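Local coordinates for Mlr3007 protein (Mesorhizobium loti, PDB 3QQM), which probably catalyses the pyridoxal-phosphate-dependent transfer of the amino group between branched-chain amino acids such as leucine, isoleucine or valine and 2-oxoglutarate, at residues A[154-166]-A[204-216]. Numbering follows the deposited sequence.
With EDO (1,2-ethanediol), chain V.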
loop_
_atom_site.group_PDB
_atom_site.type_symbol
_atom_site.label_atom_id
_atom_site.label_comp_id
_atom_site.label_asym_id
_atom_site.label_seq_id
_atom_site.Cartn_x
_atom_site.Cartn_y
_atom_site.Cartn_z
ATOM N N ILE A 154 -2.668 4.753 1.517
ATOM C CA ILE A 154 -2.552 3.300 1.737
ATOM C C ILE A 154 -2.810 2.481 0.478
ATOM O O ILE A 154 -3.036 1.258 0.548
ATOM C CB ILE A 154 -3.508 2.793 2.862
ATOM C CG1 ILE A 154 -4.964 3.073 2.478
ATOM C CG2 ILE A 154 -3.147 3.425 4.188
ATOM C CD1 ILE A 154 -6.014 2.549 3.476
ATOM N N THR A 155 -2.753 3.144 -0.666
ATOM C CA THR A 155 -3.022 2.500 -1.933
ATOM C C THR A 155 -2.190 3.085 -3.052
ATOM O O THR A 155 -1.617 4.151 -2.908
ATOM C CB THR A 155 -4.487 2.736 -2.350
ATOM O OG1 THR A 155 -4.757 4.138 -2.323
ATOM C CG2 THR A 155 -5.491 2.045 -1.413
ATOM N N ASN A 156 -2.099 2.331 -4.151
ATOM C CA ASN A 156 -1.486 2.788 -5.372
ATOM C C ASN A 156 -2.666 3.180 -6.277
ATOM O O ASN A 156 -3.769 2.678 -6.096
ATOM C CB ASN A 156 -0.617 1.715 -6.004
ATOM C CG ASN A 156 0.704 1.512 -5.258
ATOM O OD1 ASN A 156 0.978 0.432 -4.736
ATOM N ND2 ASN A 156 1.515 2.576 -5.182
ATOM N N VAL A 157 -2.416 4.068 -7.240
ATOM C CA VAL A 157 -3.440 4.599 -8.145
ATOM C C VAL A 157 -3.377 3.941 -9.507
ATOM O O VAL A 157 -2.308 3.661 -10.015
ATOM C CB VAL A 157 -3.246 6.125 -8.321
ATOM C CG1 VAL A 157 -4.305 6.714 -9.277
ATOM C CG2 VAL A 157 -3.283 6.817 -6.968
ATOM N N PHE A 158 -4.541 3.714 -10.103
ATOM C CA PHE A 158 -4.641 3.065 -11.402
ATOM C C PHE A 158 -5.714 3.785 -12.183
ATOM O O PHE A 158 -6.892 3.828 -11.759
ATOM C CB PHE A 158 -5.003 1.597 -11.230
ATOM C CG PHE A 158 -4.032 0.839 -10.370
ATOM C CD1 PHE A 158 -4.204 0.784 -9.004
ATOM C CD2 PHE A 158 -2.961 0.183 -10.931
ATOM C CE1 PHE A 158 -3.329 0.106 -8.215
ATOM C CE2 PHE A 158 -2.068 -0.476 -10.158
ATOM C CZ PHE A 158 -2.252 -0.531 -8.780
ATOM N N ALA A 159 -5.305 4.363 -13.316
ATOM C CA ALA A 159 -6.193 5.151 -14.141
ATOM C C ALA A 159 -6.289 4.608 -15.556
ATOM O O ALA A 159 -5.275 4.347 -16.216
ATOM C CB ALA A 159 -5.726 6.600 -14.148
ATOM N N ASP A 160 -7.526 4.455 -16.015
ATOM C CA ASP A 160 -7.829 3.958 -17.346
ATOM C C ASP A 160 -8.249 5.135 -18.184
ATOM O O ASP A 160 -9.347 5.667 -18.001
ATOM C CB ASP A 160 -8.958 2.954 -17.246
ATOM C CG ASP A 160 -9.335 2.324 -18.595
ATOM O OD1 ASP A 160 -8.929 2.822 -19.684
ATOM O OD2 ASP A 160 -10.038 1.304 -18.534
ATOM N N PHE A 161 -7.381 5.562 -19.103
ATOM C CA PHE A 161 -7.699 6.735 -19.946
ATOM C C PHE A 161 -8.515 6.388 -21.174
ATOM O O PHE A 161 -8.662 7.220 -22.072
ATOM C CB PHE A 161 -6.440 7.515 -20.315
ATOM C CG PHE A 161 -5.762 8.133 -19.119
ATOM C CD1 PHE A 161 -6.245 9.328 -18.571
ATOM C CD2 PHE A 161 -4.665 7.522 -18.524
ATOM C CE1 PHE A 161 -5.646 9.892 -17.465
ATOM C CE2 PHE A 161 -4.050 8.101 -17.407
ATOM C CZ PHE A 161 -4.541 9.278 -16.876
ATOM N N GLY A 162 -9.034 5.159 -21.213
ATOM C CA GLY A 162 -9.891 4.715 -22.308
ATOM C C GLY A 162 -9.526 3.408 -22.983
ATOM O O GLY A 162 -10.401 2.688 -23.441
ATOM N N ASP A 163 -8.244 3.091 -23.043
ATOM C CA ASP A 163 -7.793 1.904 -23.759
ATOM C C ASP A 163 -7.807 0.600 -22.953
ATOM O O ASP A 163 -7.406 -0.429 -23.463
ATOM C CB ASP A 163 -6.383 2.158 -24.299
ATOM C CG ASP A 163 -5.380 2.424 -23.199
ATOM O OD1 ASP A 163 -5.751 2.327 -22.018
ATOM O OD2 ASP A 163 -4.213 2.729 -23.511
ATOM N N GLY A 164 -8.245 0.642 -21.699
ATOM C CA GLY A 164 -8.290 -0.558 -20.887
ATOM C C GLY A 164 -7.036 -0.842 -20.060
ATOM O O GLY A 164 -7.034 -1.741 -19.235
ATOM N N VAL A 165 -5.966 -0.086 -20.297
ATOM C CA VAL A 165 -4.741 -0.273 -19.551
ATOM C C VAL A 165 -4.808 0.562 -18.271
ATOM O O VAL A 165 -5.290 1.682 -18.300
ATOM C CB VAL A 165 -3.511 0.113 -20.389
ATOM C CG1 VAL A 165 -2.256 0.115 -19.525
ATOM C CG2 VAL A 165 -3.358 -0.840 -21.566
ATOM N N LEU A 166 -4.392 -0.024 -17.149
ATOM C CA LEU A 166 -4.381 0.665 -15.868
ATOM C C LEU A 166 -3.043 1.430 -15.709
ATOM O O LEU A 166 -2.016 0.856 -15.364
ATOM C CB LEU A 166 -4.614 -0.336 -14.731
ATOM C CG LEU A 166 -6.021 -1.026 -14.773
ATOM C CD1 LEU A 166 -6.070 -2.256 -13.849
ATOM C CD2 LEU A 166 -7.179 -0.077 -14.459
ATOM N N LYS A 204 -11.389 7.579 -17.906
ATOM C CA LYS A 204 -12.682 6.949 -18.142
ATOM C C LYS A 204 -13.045 6.039 -16.961
ATOM O O LYS A 204 -14.216 5.789 -16.695
ATOM C CB LYS A 204 -12.640 6.118 -19.413
ATOM C CG LYS A 204 -12.354 6.873 -20.660
ATOM C CD LYS A 204 -13.495 7.799 -21.007
ATOM C CE LYS A 204 -13.214 8.544 -22.290
ATOM N NZ LYS A 204 -14.347 9.459 -22.657
ATOM N N ALA A 205 -12.028 5.487 -16.310
ATOM C CA ALA A 205 -12.217 4.635 -15.127
ATOM C C ALA A 205 -11.020 4.887 -14.205
ATOM O O ALA A 205 -9.908 5.185 -14.666
ATOM C CB ALA A 205 -12.343 3.174 -15.497
ATOM N N LEU A 206 -11.265 4.834 -12.906
ATOM C CA LEU A 206 -10.243 5.110 -11.949
ATOM C C LEU A 206 -10.386 4.181 -10.783
ATOM O O LEU A 206 -11.507 3.836 -10.391
ATOM C CB LEU A 206 -10.383 6.563 -11.494
ATOM C CG LEU A 206 -9.377 7.078 -10.477
ATOM C CD1 LEU A 206 -7.956 6.948 -10.997
ATOM C CD2 LEU A 206 -9.696 8.522 -10.135
ATOM N N PHE A 207 -9.245 3.752 -10.248
ATOM C CA PHE A 207 -9.202 2.870 -9.110
ATOM C C PHE A 207 -8.035 3.207 -8.217
ATOM O O PHE A 207 -7.077 3.843 -8.638
ATOM C CB PHE A 207 -8.949 1.404 -9.537
ATOM C CG PHE A 207 -9.902 0.875 -10.567
ATOM C CD1 PHE A 207 -9.648 1.036 -11.896
ATOM C CD2 PHE A 207 -11.023 0.143 -10.192
ATOM C CE1 PHE A 207 -10.516 0.526 -12.841
ATOM C CE2 PHE A 207 -11.903 -0.370 -11.128
ATOM C CZ PHE A 207 -11.652 -0.185 -12.445
ATOM N N VAL A 208 -8.122 2.757 -6.975
ATOM C CA VAL A 208 -7.002 2.818 -6.039
ATOM C C VAL A 208 -6.973 1.397 -5.534
ATOM O O VAL A 208 -7.994 0.715 -5.562
ATOM C CB VAL A 208 -7.142 3.851 -4.906
ATOM C CG1 VAL A 208 -6.956 5.280 -5.470
ATOM C CG2 VAL A 208 -8.464 3.693 -4.147
ATOM N N GLY A 209 -5.820 0.899 -5.141
ATOM C CA GLY A 209 -5.787 -0.471 -4.637
ATOM C C GLY A 209 -4.585 -0.840 -3.827
ATOM O O GLY A 209 -3.597 -0.086 -3.774
ATOM N N ASN A 210 -4.709 -1.968 -3.128
ATOM C CA ASN A 210 -3.635 -2.530 -2.344
ATOM C C ASN A 210 -3.804 -4.038 -2.301
ATOM O O ASN A 210 -4.798 -4.574 -2.792
ATOM C CB ASN A 210 -3.524 -1.913 -0.948
ATOM C CG ASN A 210 -4.783 -2.058 -0.118
ATOM O OD1 ASN A 210 -5.520 -3.032 -0.216
ATOM N ND2 ASN A 210 -4.992 -1.105 0.755
ATOM N N SER A 211 -2.804 -4.725 -1.763
ATOM C CA SER A 211 -2.844 -6.181 -1.720
ATOM C C SER A 211 -4.008 -6.691 -0.868
ATOM O O SER A 211 -4.614 -7.691 -1.181
ATOM C CB SER A 211 -1.533 -6.752 -1.183
ATOM O OG SER A 211 -1.526 -8.155 -1.355
ATOM N N LEU A 212 -4.291 -5.990 0.214
ATOM C CA LEU A 212 -5.344 -6.380 1.103
ATOM C C LEU A 212 -6.718 -6.351 0.438
ATOM O O LEU A 212 -7.459 -7.316 0.530
ATOM C CB LEU A 212 -5.368 -5.478 2.335
ATOM C CG LEU A 212 -6.519 -5.739 3.299
ATOM C CD1 LEU A 212 -6.488 -7.211 3.806
ATOM C CD2 LEU A 212 -6.546 -4.699 4.471
ATOM N N ARG A 213 -7.029 -5.265 -0.259
ATOM C CA ARG A 213 -8.380 -5.107 -0.831
ATOM C C ARG A 213 -8.559 -5.313 -2.308
ATOM O O ARG A 213 -9.687 -5.389 -2.751
ATOM C CB ARG A 213 -8.920 -3.706 -0.502
ATOM C CG ARG A 213 -9.065 -3.462 0.957
ATOM C CD ARG A 213 -9.916 -2.247 1.280
ATOM N NE ARG A 213 -10.053 -2.079 2.737
ATOM C CZ ARG A 213 -10.973 -2.691 3.472
ATOM N NH1 ARG A 213 -11.856 -3.508 2.918
ATOM N NH2 ARG A 213 -10.995 -2.510 4.776
ATOM N N GLY A 214 -7.487 -5.427 -3.067
ATOM C CA GLY A 214 -7.622 -5.531 -4.517
ATOM C C GLY A 214 -7.961 -4.133 -5.053
ATOM O O GLY A 214 -7.750 -3.132 -4.340
ATOM N N LEU A 215 -8.447 -4.042 -6.306
ATOM C CA LEU A 215 -8.834 -2.744 -6.884
ATOM C C LEU A 215 -10.149 -2.241 -6.320
ATOM O O LEU A 215 -11.115 -3.000 -6.126
ATOM C CB LEU A 215 -8.942 -2.808 -8.404
ATOM C CG LEU A 215 -7.626 -2.942 -9.156
ATOM C CD1 LEU A 215 -7.879 -3.251 -10.605
ATOM C CD2 LEU A 215 -6.777 -1.658 -8.986
ATOM N N ILE A 216 -10.171 -0.946 -6.055
ATOM C CA ILE A 216 -11.314 -0.278 -5.520
ATOM C C ILE A 216 -11.721 0.823 -6.499
ATOM O O ILE A 216 -10.941 1.738 -6.771
ATOM C CB ILE A 216 -10.996 0.353 -4.177
ATOM C CG1 ILE A 216 -10.424 -0.695 -3.201
ATOM C CG2 ILE A 216 -12.251 1.017 -3.588
ATOM C CD1 ILE A 216 -9.806 -0.084 -1.964
HETATM C C1 EDO V . -15.037 4.624 -11.194
HETATM O O1 EDO V . -14.344 5.549 -12.041
HETATM C C2 EDO V . -15.185 3.268 -11.888
HETATM O O2 EDO V . -13.919 2.594 -12.009
#
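At the edge of the F158 ring, near its plane, lie the backbone N of G209 and the carbonyl of F207, while the L215 side chain crosses the phenyl at about a right angle and brings CD2 to 3.5 Å from F158 CD1. F158 and F207 form a hydrogen-bonded pair in the antiparallel ladder of strands 156-160 and 205-210, F158 N donating to F207 O and F207 N to F158 O, which also lies at the F207 ring edge. An ethanediol hydroxyl, O2, probably from the crystallisation liquor, sits 3.6 Å above one face of the F207 ring, offset toward the rim, and also hydrogen-bonds to L206 O. L166 crosses F207 obliquely with CD2, and its CD1 meets L215 CD1 tip to tip.

These aromatics line one face of the ladder, at one margin of the mixed sheet of this class-IV aminotransferase; helix 179-186 packs on F158. The other face carries V157, A159, L206 and V208. A chi1 of -179° carries the L206 branch across the strand pair, where CD1 packs against F158 O (3.4 Å) and the A159 methyl. T155 OG1 lies 3.5 Å from V208 CB and hydrogen-bonds to E139.

At the ladder's end D160 O accepts from A205 N and, weakly, from K204 N, the two residues of a classic beta bulge. D160 OD1 takes two backbone N-H groups from opposite faces of the carboxylate plane, G162 N in an Asx turn and G164 N, which pins the loop. Beyond the other end, S211 N hydrogen-bonds to OP2 of the pyridoxal-phosphate-modified lysine at position 118. N210 OD1 closes an Asx motif in the 210-214 connection by accepting from R213 N. Its ND2 ties that connection to the chain just before strand 156-160, donating almost straight (170°) to I154 O.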